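Side-chain contact in TqaA (Penicillium aethiopicum, PDB 5EJD), which probably carries substrates on a phosphopantetheine arm, as the third thiolation (carrier) domain of a fungal nonribosomal peptide synthetase: residues 13-18 / 44-49. Sequence-based numbering, arbitrary orientation.
Sequences ANIWAT and MKASAL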
ATOM      1  N   ALA B  13      11.014 -24.408   0.625  1.00 30.85           N
ATOM      2  CA  ALA B  13       9.884 -24.982  -0.034  1.00 30.71           C
ATOM      3  C   ALA B  13       8.626 -24.821   0.793  1.00 32.43           C
ATOM      4  O   ALA B  13       7.536 -24.584   0.271  1.00 28.90           O
ATOM      5  CB  ALA B  13      10.134 -26.459  -0.298  1.00 32.95           C
ATOM      6  N   ASN B  14       8.757 -25.016   2.090  1.00 31.94           N
ATOM      7  CA  ASN B  14       7.653 -24.785   2.968  1.00 35.95           C
ATOM      8  C   ASN B  14       7.174 -23.343   2.907  1.00 32.84           C
ATOM      9  O   ASN B  14       5.985 -23.058   2.994  1.00 32.91           O
ATOM     10  CB  ASN B  14       8.043 -25.195   4.356  1.00 40.34           C
ATOM     11  CG  ASN B  14       6.882 -25.170   5.319  1.00 52.54           C
ATOM     12  OD1 ASN B  14       5.779 -25.630   5.003  1.00 57.01           O
ATOM     13  ND2 ASN B  14       7.110 -24.612   6.498  1.00 58.76           N
ATOM     14  N   ILE B  15       8.108 -22.431   2.823  1.00 31.55           N
ATOM     15  CA  ILE B  15       7.762 -21.028   2.719  1.00 32.54           C
ATOM     16  C   ILE B  15       7.006 -20.760   1.402  1.00 31.72           C
ATOM     17  O   ILE B  15       5.997 -20.059   1.399  1.00 29.26           O
ATOM     18  CB  ILE B  15       9.031 -20.166   2.797  1.00 30.91           C
ATOM     19  CG1 ILE B  15       9.522 -20.145   4.239  1.00 29.01           C
ATOM     20  CG2 ILE B  15       8.770 -18.750   2.313  1.00 31.60           C
ATOM     21  CD1 ILE B  15      10.904 -19.580   4.365  1.00 31.61           C
ATOM     22  N   TRP B  16       7.502 -21.304   0.301  1.00 29.27           N
ATOM     23  CA  TRP B  16       6.823 -21.105  -0.971  1.00 28.97           C
ATOM     24  C   TRP B  16       5.435 -21.706  -0.930  1.00 31.77           C
ATOM     25  O   TRP B  16       4.489 -21.159  -1.478  1.00 35.02           O
ATOM     26  CB  TRP B  16       7.611 -21.764  -2.080  1.00 28.33           C
ATOM     27  CG  TRP B  16       8.825 -21.035  -2.489  1.00 26.43           C
ATOM     28  CD1 TRP B  16       9.554 -20.173  -1.752  1.00 26.06           C
ATOM     29  CD2 TRP B  16       9.504 -21.165  -3.737  1.00 26.63           C
ATOM     30  NE1 TRP B  16      10.659 -19.746  -2.467  1.00 28.12           N
ATOM     31  CE2 TRP B  16      10.635 -20.339  -3.695  1.00 25.68           C
ATOM     32  CE3 TRP B  16       9.228 -21.864  -4.908  1.00 29.22           C
ATOM     33  CZ2 TRP B  16      11.484 -20.200  -4.756  1.00 27.51           C
ATOM     34  CZ3 TRP B  16      10.094 -21.741  -5.972  1.00 28.48           C
ATOM     35  CH2 TRP B  16      11.209 -20.924  -5.888  1.00 29.24           C
ATOM     36  N   ALA B  17       5.312 -22.859  -0.292  1.00 33.06           N
ATOM     37  CA  ALA B  17       4.015 -23.504  -0.184  1.00 37.29           C
ATOM     38  C   ALA B  17       2.990 -22.614   0.527  1.00 35.27           C
ATOM     39  O   ALA B  17       1.873 -22.481   0.070  1.00 31.75           O
ATOM     40  CB  ALA B  17       4.128 -24.844   0.522  1.00 38.04           C
ATOM     41  N   THR B  18       3.382 -21.990   1.623  1.00 35.01           N
ATOM     42  CA  THR B  18       2.461 -21.142   2.365  1.00 38.08           C
ATOM     43  C   THR B  18       2.138 -19.876   1.564  1.00 38.60           C
ATOM     44  O   THR B  18       0.995 -19.475   1.479  1.00 39.11           O
ATOM     45  CB  THR B  18       3.139 -20.688   3.679  1.00 37.74           C
ATOM     46  OG1 THR B  18       3.636 -21.812   4.404  1.00 36.71           O
ATOM     47  CG2 THR B  18       2.231 -19.884   4.560  1.00 36.64           C
ATOM     48  N   MET B  44       8.014 -10.454  -1.101  1.00 26.39           N
ATOM     49  CA  MET B  44       8.138  -9.736   0.174  1.00 29.46           C
ATOM     50  C   MET B  44       7.699 -10.632   1.346  1.00 28.09           C
ATOM     51  O   MET B  44       8.431 -10.751   2.320  1.00 29.51           O
ATOM     52  CB  MET B  44       7.387  -8.398   0.123  1.00 32.42           C
ATOM     53  CG  MET B  44       6.099  -8.126   0.893  1.00 44.42           C
ATOM     54  SD  MET B  44       6.423  -7.794   2.521  1.00 38.66           S
ATOM     55  CE  MET B  44       5.530  -8.945   3.374  1.00 52.57           C
ATOM     56  N   LYS B  45       6.568 -11.314   1.218  1.00 26.47           N
ATOM     57  CA  LYS B  45       6.118 -12.219   2.273  1.00 29.68           C
ATOM     58  C   LYS B  45       7.044 -13.416   2.487  1.00 26.85           C
ATOM     59  O   LYS B  45       7.330 -13.780   3.619  1.00 27.43           O
ATOM     60  CB  LYS B  45       4.717 -12.714   2.014  1.00 32.59           C
ATOM     61  CG  LYS B  45       3.741 -11.576   1.863  1.00 38.11           C
ATOM     62  CD  LYS B  45       2.295 -11.996   2.061  1.00 47.02           C
ATOM     63  CE  LYS B  45       1.472 -11.748   0.812  1.00 52.87           C
ATOM     64  NZ  LYS B  45       0.137 -11.198   1.155  1.00 56.51           N
ATOM     65  N   ALA B  46       7.578 -13.943   1.405  1.00 25.44           N
ATOM     66  CA  ALA B  46       8.499 -15.064   1.477  1.00 24.92           C
ATOM     67  C   ALA B  46       9.738 -14.651   2.247  1.00 26.80           C
ATOM     68  O   ALA B  46      10.204 -15.356   3.117  1.00 30.03           O
ATOM     69  CB  ALA B  46       8.888 -15.553   0.092  1.00 21.50           C
ATOM     70  N   SER B  47      10.271 -13.501   1.897  1.00 27.98           N
ATOM     71  CA  SER B  47      11.415 -12.963   2.592  1.00 27.54           C
ATOM     72  C   SER B  47      11.171 -12.798   4.096  1.00 27.93           C
ATOM     73  O   SER B  47      12.040 -13.095   4.905  1.00 26.76           O
ATOM     74  CB  SER B  47      11.806 -11.647   1.961  1.00 26.31           C
ATOM     75  OG  SER B  47      12.765 -11.036   2.778  1.00 28.57           O
ATOM     76  N   ALA B  48       9.997 -12.294   4.477  1.00 29.91           N
ATOM     77  CA  ALA B  48       9.681 -12.136   5.894  1.00 30.60           C
ATOM     78  C   ALA B  48       9.545 -13.488   6.619  1.00 32.23           C
ATOM     79  O   ALA B  48       9.978 -13.623   7.737  1.00 33.63           O
ATOM     80  CB  ALA B  48       8.418 -11.333   6.066  1.00 32.21           C
ATOM     81  N   LEU B  49       8.912 -14.455   5.984  1.00 33.15           N
ATOM     82  CA  LEU B  49       8.808 -15.776   6.557  1.00 32.84           C
ATOM     83  C   LEU B  49      10.174 -16.449   6.643  1.00 34.44           C
ATOM     84  O   LEU B  49      10.438 -17.188   7.581  1.00 35.44           O
ATOM     85  CB  LEU B  49       7.846 -16.631   5.736  1.00 33.55           C
ATOM     86  CG  LEU B  49       6.447 -16.852   6.327  1.00 34.89           C
ATOM     87  CD1 LEU B  49       5.799 -15.614   6.909  1.00 36.44           C
ATOM     88  CD2 LEU B  49       5.558 -17.407   5.231  1.00 35.83           C
TER
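Ile15 carries this helix-helix contact: its CG2 methyl meets Ala46 and Leu49 CB, and its CG1-CD1 branch meets Leu49. A chi1 of -74° sets CG1 beside the backbone N and CG2 anti to it, which sends the CG2 methyl across to Ala46, 3.9 Å from its CB. CD1, at the end of the other branch, reaches the backbone carbonyl of Leu49, 3.9 Å from Leu49 C, while the Ile15 and Leu49 side chains run alongside one another, pointing opposite ways. Alanine suits position 46, since its single methyl lets the backbones close in, Ile15 CA and Ala46 CA lying 6.1 Å apart. Replacing the isoleucine by an alanine would probably open a gap against Ala46 and Leu49, for both branches that span the interface would be gone. At the solvent-exposed margin, Thr18 CG2 meets Leu49 CD2 at 4.2 Å; threonine fits here because its OG1 turns back to its own helix, donating to Asn14 O at 3.0 Å. That oxygen also accepts from Thr18 N, on the opposite face of its carbonyl plane. Leu49 also packs on Val19 of helix 7-20, while Ser47, whose CB points away from segment 13-18, hydrogen-bonds through OG to Phe57 O. The contact thus joins helices 7-20 and 40-52 of the carrier-domain bundle, the latter beginning at the phosphopantetheine-bearing Ser40. With no hydrogen bond between the segments, their direct contact rests on van der Waals contact, mostly between apolar groups.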